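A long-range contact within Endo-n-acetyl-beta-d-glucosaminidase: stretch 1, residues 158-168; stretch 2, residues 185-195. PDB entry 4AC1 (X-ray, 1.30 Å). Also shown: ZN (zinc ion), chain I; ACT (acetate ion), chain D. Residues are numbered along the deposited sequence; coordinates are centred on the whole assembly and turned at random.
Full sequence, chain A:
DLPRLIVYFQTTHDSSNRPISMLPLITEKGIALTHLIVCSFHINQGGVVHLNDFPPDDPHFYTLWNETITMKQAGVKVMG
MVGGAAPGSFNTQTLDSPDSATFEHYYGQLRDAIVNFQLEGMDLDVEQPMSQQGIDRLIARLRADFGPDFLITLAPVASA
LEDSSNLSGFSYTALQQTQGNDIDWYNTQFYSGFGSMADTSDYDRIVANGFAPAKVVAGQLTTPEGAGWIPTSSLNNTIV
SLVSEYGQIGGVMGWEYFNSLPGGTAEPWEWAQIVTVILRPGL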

ATOM      1  N   ALA A 158      -1.159  12.373   2.160  1.00  4.77           N
ATOM      2  CA  ALA A 158      -0.285  12.996   3.150  1.00  4.79           C
ATOM      3  C   ALA A 158      -0.993  14.032   4.031  1.00  4.86           C
ATOM      4  O   ALA A 158      -0.843  14.002   5.251  1.00  5.62           O
ATOM      5  CB  ALA A 158       0.935  13.611   2.473  1.00  4.71           C
ATOM      6  N   SER A 159      -1.780  14.920   3.418  1.00  4.59           N
ATOM      7  CA  SER A 159      -2.497  15.971   4.145  1.00  4.75           C
ATOM      8  C   SER A 159      -3.487  15.400   5.170  1.00  4.84           C
ATOM      9  O   SER A 159      -3.867  16.089   6.109  1.00  5.05           O
ATOM     10  CB  SER A 159      -3.193  16.934   3.182  1.00  5.33           C
ATOM     11  OG  SER A 159      -3.965  16.219   2.243  1.00  5.56           O
ATOM     12  N   ALA A 160      -3.919  14.154   4.994  1.00  5.02           N
ATOM     13  CA  ALA A 160      -4.819  13.527   5.976  1.00  5.31           C
ATOM     14  C   ALA A 160      -4.134  13.243   7.308  1.00  5.22           C
ATOM     15  O   ALA A 160      -4.805  13.035   8.322  1.00  5.67           O
ATOM     16  CB  ALA A 160      -5.432  12.260   5.413  1.00  5.57           C
ATOM     17  N   LEU A 161      -2.807  13.257   7.299  1.00  5.15           N
ATOM     18  CA  LEU A 161      -2.015  13.082   8.520  1.00  5.63           C
ATOM     19  C   LEU A 161      -1.559  14.428   9.097  1.00  6.36           C
ATOM     20  O   LEU A 161      -0.793  14.480  10.068  1.00  6.76           O
ATOM     21  CB  LEU A 161      -0.813  12.173   8.263  1.00  5.18           C
ATOM     22  CG  LEU A 161      -1.105  10.776   7.704  1.00  4.87           C
ATOM     23  CD1 LEU A 161       0.161   9.951   7.687  1.00  6.30           C
ATOM     24  CD2 LEU A 161      -2.223  10.072   8.457  1.00  4.90           C
ATOM     25  N   GLU A 162      -2.048  15.506   8.477  1.00  7.66           N
ATOM     26  CA  GLU A 162      -1.750  16.893   8.857  1.00  9.44           C
ATOM     27  C   GLU A 162      -3.032  17.688   9.123  1.00 10.12           C
ATOM     28  O   GLU A 162      -3.067  18.900   8.882  1.00 10.52           O
ATOM     29  CB  GLU A 162      -0.962  17.577   7.742  1.00 10.34           C
ATOM     30  CG  GLU A 162       0.357  16.898   7.415  1.00 11.18           C
ATOM     31  CD  GLU A 162       0.946  17.364   6.095  1.00 12.76           C
ATOM     32  OE1 GLU A 162       0.504  16.900   5.023  1.00 14.81           O
ATOM     33  OE2 GLU A 162       1.853  18.219   6.114  1.00 12.96           O
ATOM     34  N   ASP A 163      -4.078  17.022   9.607  1.00 10.20           N
ATOM     35  CA  ASP A 163      -5.343  17.687   9.957  1.00 11.17           C
ATOM     36  C   ASP A 163      -6.012  18.395   8.770  1.00 11.17           C
ATOM     37  O   ASP A 163      -6.713  19.405   8.947  1.00 11.58           O
ATOM     38  CB  ASP A 163      -5.143  18.669  11.132  1.00 11.47           C
ATOM     39  CG  ASP A 163      -4.408  18.043  12.311  1.00 12.15           C
ATOM     40  OD1 ASP A 163      -4.724  16.888  12.670  1.00 12.29           O
ATOM     41  OD2 ASP A 163      -3.515  18.713  12.889  1.00 14.28           O
ATOM     42  N   SER A 164      -5.811  17.866   7.566  1.00 10.18           N
ATOM     43  CA  SER A 164      -6.262  18.537   6.351  1.00  9.61           C
ATOM     44  C   SER A 164      -6.880  17.553   5.333  1.00  8.31           C
ATOM     45  O   SER A 164      -7.429  16.516   5.714  1.00  8.82           O
ATOM     46  CB  SER A 164      -5.105  19.347   5.762  1.00  9.55           C
ATOM     47  OG  SER A 164      -5.543  20.216   4.738  1.00  9.44           O
ATOM     48  N   SER A 165      -6.798  17.894   4.046  1.00  7.37           N
ATOM     49  CA  SER A 165      -7.495  17.166   2.994  1.00  7.37           C
ATOM     50  C   SER A 165      -7.329  15.665   3.095  1.00  7.02           C
ATOM     51  O   SER A 165      -6.213  15.162   3.245  1.00  6.69           O
ATOM     52  CB  SER A 165      -7.044  17.641   1.618  1.00  6.82           C
ATOM     53  OG  SER A 165      -7.190  19.043   1.538  1.00  7.85           O
ATOM     54  N   ASN A 166      -8.456  14.966   2.978  1.00  6.57           N
ATOM     55  CA  ASN A 166      -8.538  13.546   3.292  1.00  7.09           C
ATOM     56  C   ASN A 166      -9.587  12.905   2.396  1.00  7.35           C
ATOM     57  O   ASN A 166     -10.676  13.452   2.203  1.00  8.28           O
ATOM     58  CB  ASN A 166      -8.921  13.427   4.774  1.00  7.21           C
ATOM     59  CG  ASN A 166      -9.086  11.992   5.265  1.00  7.13           C
ATOM     60  OD1 ASN A 166      -8.625  11.021   4.652  1.00  5.87           O
ATOM     61  ND2 ASN A 166      -9.743  11.863   6.415  1.00  9.41           N
ATOM     62  N   LEU A 167      -9.250  11.768   1.806  1.00  7.13           N
ATOM     63  CA  LEU A 167     -10.197  11.053   0.961  1.00  7.01           C
ATOM     64  C   LEU A 167     -11.079  10.079   1.730  1.00  7.44           C
ATOM     65  O   LEU A 167     -12.043   9.555   1.174  1.00  8.08           O
ATOM     66  CB  LEU A 167      -9.448  10.293  -0.137  1.00  7.23           C
ATOM     67  CG  LEU A 167      -8.552  11.068  -1.099  1.00  7.53           C
ATOM     68  CD1 LEU A 167      -7.846  10.116  -2.052  1.00 10.08           C
ATOM     69  CD2 LEU A 167      -9.380  12.083  -1.881  1.00  9.98           C
ATOM     70  N   SER A 168     -10.725   9.815   2.988  1.00  6.99           N
ATOM     71  CA  SER A 168     -11.247   8.659   3.722  1.00  6.58           C
ATOM     72  C   SER A 168     -12.431   8.933   4.637  1.00  7.17           C
ATOM     73  O   SER A 168     -13.006   7.992   5.178  1.00  6.68           O
ATOM     74  CB  SER A 168     -10.144   8.003   4.565  1.00  6.99           C
ATOM     75  OG  SER A 168      -8.966   7.771   3.808  1.00  6.18           O
ATOM     76  N   TRP A 185       2.019   0.421   9.543  1.00  4.38           N
ATOM     77  CA  TRP A 185       2.492   1.681   8.966  1.00  3.87           C
ATOM     78  C   TRP A 185       1.442   2.294   8.053  1.00  3.84           C
ATOM     79  O   TRP A 185       0.410   1.668   7.754  1.00  3.84           O
ATOM     80  CB  TRP A 185       3.845   1.529   8.231  1.00  4.07           C
ATOM     81  CG  TRP A 185       3.779   0.840   6.897  1.00  3.83           C
ATOM     82  CD1 TRP A 185       3.513   1.422   5.689  1.00  4.41           C
ATOM     83  CD2 TRP A 185       3.996  -0.556   6.631  1.00  4.71           C
ATOM     84  NE1 TRP A 185       3.539   0.488   4.690  1.00  4.59           N
ATOM     85  CE2 TRP A 185       3.847  -0.732   5.238  1.00  4.13           C
ATOM     86  CE3 TRP A 185       4.295  -1.673   7.430  1.00  4.58           C
ATOM     87  CZ2 TRP A 185       3.961  -1.979   4.624  1.00  4.86           C
ATOM     88  CZ3 TRP A 185       4.428  -2.908   6.816  1.00  6.03           C
ATOM     89  CH2 TRP A 185       4.256  -3.050   5.422  1.00  5.17           C
ATOM     90  N   TYR A 186       1.731   3.525   7.632  1.00  3.57           N
ATOM     91  CA  TYR A 186       0.896   4.291   6.728  1.00  3.80           C
ATOM     92  C   TYR A 186       1.633   4.495   5.406  1.00  3.46           C
ATOM     93  O   TYR A 186       2.717   5.099   5.371  1.00  4.26           O
ATOM     94  CB  TYR A 186       0.540   5.642   7.364  1.00  4.19           C
ATOM     95  CG  TYR A 186      -0.180   5.525   8.695  1.00  4.30           C
ATOM     96  CD1 TYR A 186      -1.561   5.336   8.738  1.00  5.58           C
ATOM     97  CD2 TYR A 186       0.518   5.610   9.908  1.00  5.45           C
ATOM     98  CE1 TYR A 186      -2.226   5.209   9.939  1.00  6.59           C
ATOM     99  CE2 TYR A 186      -0.156   5.488  11.132  1.00  5.72           C
ATOM    100  CZ  TYR A 186      -1.525   5.304  11.130  1.00  6.50           C
ATOM    101  OH  TYR A 186      -2.176   5.180  12.343  1.00  8.53           O
ATOM    102  N   ASN A 187       1.055   3.957   4.335  1.00  3.44           N
ATOM    103  CA  ASN A 187       1.545   4.147   2.972  1.00  3.73           C
ATOM    104  C   ASN A 187       1.095   5.526   2.536  1.00  4.06           C
ATOM    105  O   ASN A 187       0.011   5.700   1.975  1.00  4.51           O
ATOM    106  CB  ASN A 187       0.942   3.077   2.065  1.00  4.38           C
ATOM    107  CG  ASN A 187       1.496   1.708   2.355  1.00  3.72           C
ATOM    108  OD1 ASN A 187       2.702   1.479   2.220  1.00  5.09           O
ATOM    109  ND2 ASN A 187       0.620   0.792   2.780  1.00  5.49           N
ATOM    110  N   THR A 188       1.923   6.519   2.834  1.00  3.86           N
ATOM    111  CA  THR A 188       1.438   7.895   2.831  1.00  4.60           C
ATOM    112  C   THR A 188       1.600   8.512   1.444  1.00  3.80           C
ATOM    113  O   THR A 188       2.700   8.534   0.885  1.00  4.45           O
ATOM    114  CB  THR A 188       2.117   8.713   3.948  1.00  3.69           C
ATOM    115  OG1 THR A 188       1.913   8.061   5.207  1.00  5.05           O
ATOM    116  CG2 THR A 188       1.518  10.095   4.073  1.00  5.50           C
ATOM    117  N   GLN A 189       0.483   8.957   0.868  1.00  3.78           N
ATOM    118  CA  GLN A 189       0.491   9.382  -0.530  1.00  4.51           C
ATOM    119  C   GLN A 189       0.933  10.846  -0.668  1.00  4.71           C
ATOM    120  O   GLN A 189       0.126  11.765  -0.480  1.00  4.85           O
ATOM    121  CB  GLN A 189      -0.880   9.145  -1.173  1.00  4.51           C
ATOM    122  CG  GLN A 189      -1.469   7.762  -0.884  1.00  6.16           C
ATOM    123  CD  GLN A 189      -2.681   7.433  -1.736  1.00  5.44           C
ATOM    124  OE1 GLN A 189      -2.699   7.750  -2.923  1.00  7.46           O
ATOM    125  NE2 GLN A 189      -3.691   6.804  -1.150  1.00  6.37           N
ATOM    126  N   PHE A 190       2.220  11.044  -0.972  1.00  5.10           N
ATOM    127  CA  PHE A 190       2.788  12.373  -1.246  1.00  5.57           C
ATOM    128  C   PHE A 190       2.668  12.694  -2.740  1.00  5.71           C
ATOM    129  O   PHE A 190       3.674  12.858  -3.457  1.00  6.26           O
ATOM    130  CB  PHE A 190       4.262  12.462  -0.806  1.00  5.75           C
ATOM    131  CG  PHE A 190       4.474  12.393   0.694  1.00  5.54           C
ATOM    132  CD1 PHE A 190       4.552  11.163   1.356  1.00  4.74           C
ATOM    133  CD2 PHE A 190       4.630  13.561   1.438  1.00  6.38           C
ATOM    134  CE1 PHE A 190       4.761  11.107   2.729  1.00  6.03           C
ATOM    135  CE2 PHE A 190       4.844  13.516   2.813  1.00  5.75           C
ATOM    136  CZ  PHE A 190       4.915  12.280   3.459  1.00  6.14           C
ATOM    137  N   TYR A 191       1.433  12.780  -3.206  1.00  5.40           N
ATOM    138  CA  TYR A 191       1.142  13.070  -4.605  1.00  5.40           C
ATOM    139  C   TYR A 191      -0.323  13.454  -4.754  1.00  5.88           C
ATOM    140  O   TYR A 191      -1.051  13.499  -3.756  1.00  5.80           O
ATOM    141  CB  TYR A 191       1.541  11.904  -5.524  1.00  6.00           C
ATOM    142  CG  TYR A 191       1.152  10.503  -5.088  1.00  4.55           C
ATOM    143  CD1 TYR A 191      -0.078   9.941  -5.451  1.00  5.07           C
ATOM    144  CD2 TYR A 191       2.072   9.688  -4.412  1.00  4.61           C
ATOM    145  CE1 TYR A 191      -0.417   8.617  -5.096  1.00  5.31           C
ATOM    146  CE2 TYR A 191       1.754   8.377  -4.062  1.00  4.90           C
ATOM    147  CZ  TYR A 191       0.517   7.846  -4.401  1.00  5.19           C
ATOM    148  OH  TYR A 191       0.247   6.540  -4.041  1.00  6.42           O
ATOM    149  N   SER A 192      -0.731  13.765  -5.989  1.00  6.13           N
ATOM    150  CA  SER A 192      -2.112  14.140  -6.321  1.00  6.76           C
ATOM    151  C   SER A 192      -2.553  15.449  -5.683  1.00  6.79           C
ATOM    152  O   SER A 192      -3.744  15.767  -5.664  1.00  9.14           O
ATOM    153  CB  SER A 192      -3.092  13.009  -5.989  1.00  6.49           C
ATOM    154  OG  SER A 192      -2.753  11.868  -6.743  1.00  7.06           O
ATOM    155  N   GLY A 193      -1.585  16.225  -5.204  1.00  6.71           N
ATOM    156  CA  GLY A 193      -1.860  17.519  -4.597  1.00  6.03           C
ATOM    157  C   GLY A 193      -1.790  17.495  -3.081  1.00  5.61           C
ATOM    158  O   GLY A 193      -1.734  18.536  -2.449  1.00  5.03           O
ATOM    159  N   PHE A 194      -1.708  16.300  -2.491  1.00  5.01           N
ATOM    160  CA  PHE A 194      -1.899  16.119  -1.044  1.00  5.10           C
ATOM    161  C   PHE A 194      -0.622  16.249  -0.238  1.00  5.95           C
ATOM    162  O   PHE A 194      -0.654  16.421   0.985  1.00  6.84           O
ATOM    163  CB  PHE A 194      -2.587  14.783  -0.769  1.00  5.52           C
ATOM    164  CG  PHE A 194      -3.947  14.696  -1.378  1.00  4.90           C
ATOM    165  CD1 PHE A 194      -4.980  15.528  -0.929  1.00  6.30           C
ATOM    166  CD2 PHE A 194      -4.200  13.826  -2.418  1.00  5.78           C
ATOM    167  CE1 PHE A 194      -6.235  15.478  -1.511  1.00  6.33           C
ATOM    168  CE2 PHE A 194      -5.453  13.753  -2.988  1.00  6.84           C
ATOM    169  CZ  PHE A 194      -6.464  14.596  -2.555  1.00  6.74           C
ATOM    170  N   GLY A 195       0.514  16.176  -0.918  1.00  5.69           N
ATOM    171  CA  GLY A 195       1.808  16.295  -0.241  1.00  5.85           C
ATOM    172  C   GLY A 195       2.964  16.200  -1.200  1.00  6.45           C
ATOM    173  O   GLY A 195       2.793  15.809  -2.347  1.00  6.45           O
TER
HETATM  174 ZN    ZN I1293      -2.840  18.162  14.836  0.50  9.64          ZN
HETATM  175  C   ACT D1288      -2.544   4.679  -3.868  1.00  9.20           C
HETATM  176  O   ACT D1288      -1.993   5.376  -4.747  1.00 10.04           O
HETATM  177  OXT ACT D1288      -3.795   4.713  -3.836  1.00  9.04           O
HETATM  178  CH3 ACT D1288      -1.732   3.879  -2.903  1.00 10.14           C
HETATM  179  O   HOH W   1       1.090  17.921   2.648  1.00 13.76           O
HETATM  180  O   HOH W   2      -4.054  16.647  15.212  1.00 22.33           O
HETATM  181  O   HOH W   3      -4.184  19.509  15.602  1.00 20.13           O
HETATM  182  O   HOH W   4      -1.449  19.835  14.643  1.00 22.37           O
HETATM  183  O   HOH W   5      -2.165  17.987  16.635  1.00 27.48           O

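The contact is compact, burying 471 Å² summed over both sides, and its two largest contributors are Phe 194 (116 Å²) and Ala 158 (98 Å²). Ala 158 fills a hollow in stretch 2, while Phe 194 lays its ring edge along stretch 1.

Ala 158 is the small bump. Its CB points toward stretch 2 and lies over one face of the Phe 190 ring, 4.0 Å from the ring centroid and 17° off the normal, which is the geometry of a CH-pi contact. The surrounding distances define the rest of the pocket: Ala 158 CB is 3.6 Å from Phe 194 O, 3.9 Å from Gly 195 CA and 3.9 Å from Thr 188 CG2. A methyl group fills this space closely. Gly 195 forms part of the wall by lacking a side chain, since an ideal CB there would fall 2.5 Å from Ala 158 CB, a clash.

The one assigned direct hydrogen bond across the stretches anchors the same residue. Ala 158 N donates to Gln 189 O at 3.0 Å with an N-H...acceptor angle of 155°, so the start of the 3-10 segment is held to the strand that ends at Gln 189. Nearby, Ser 159 N and Phe 194 O are 3.1 Å apart.

Phe 194 is the large bump. A type I' turn from Tyr 191 to Phe 194, closed by Phe 194 N to Tyr 191 O at 3.1 Å, leads into it; Gly 193 suits the turn because at its phi/psi of 103/-10 a CB would jam against the preceding carbonyl O. With chi1 at -62° (m), the Phe 194 ring rests against a ledge of stretch 1. Ser 159 OG, 3.4 Å from Phe 194 CD1, and Ser 165 CB, 3.9 Å from Phe 194 CE1, meet the ring edge, while Leu 167 CD2 approaches Phe 194 CZ obliquely at 3.9 Å. The ledge is braced by Ser 159 OG, in the p rotamer, which donates to Ser 165 O at 2.7 Å, tying the 3-10 segment to the loop.

Leu 161 extends the apolar packing along the strand. Its CD1 lies 3.6 Å from Thr 188 OG1 and 4.3 Å from Tyr 186 CB, against two residues whose CA-to-CB bonds both point toward stretch 1. The Thr 188 hydroxyl also makes a weak hydrogen bond to Tyr 186 O (OG1 to O, 3.1 Å).

Water 1 bridges the remaining gap, donating to Glu 162 OE1 at 2.7 Å and to Phe 194 O at 2.8 Å; those two acceptors are themselves 4.2 Å apart.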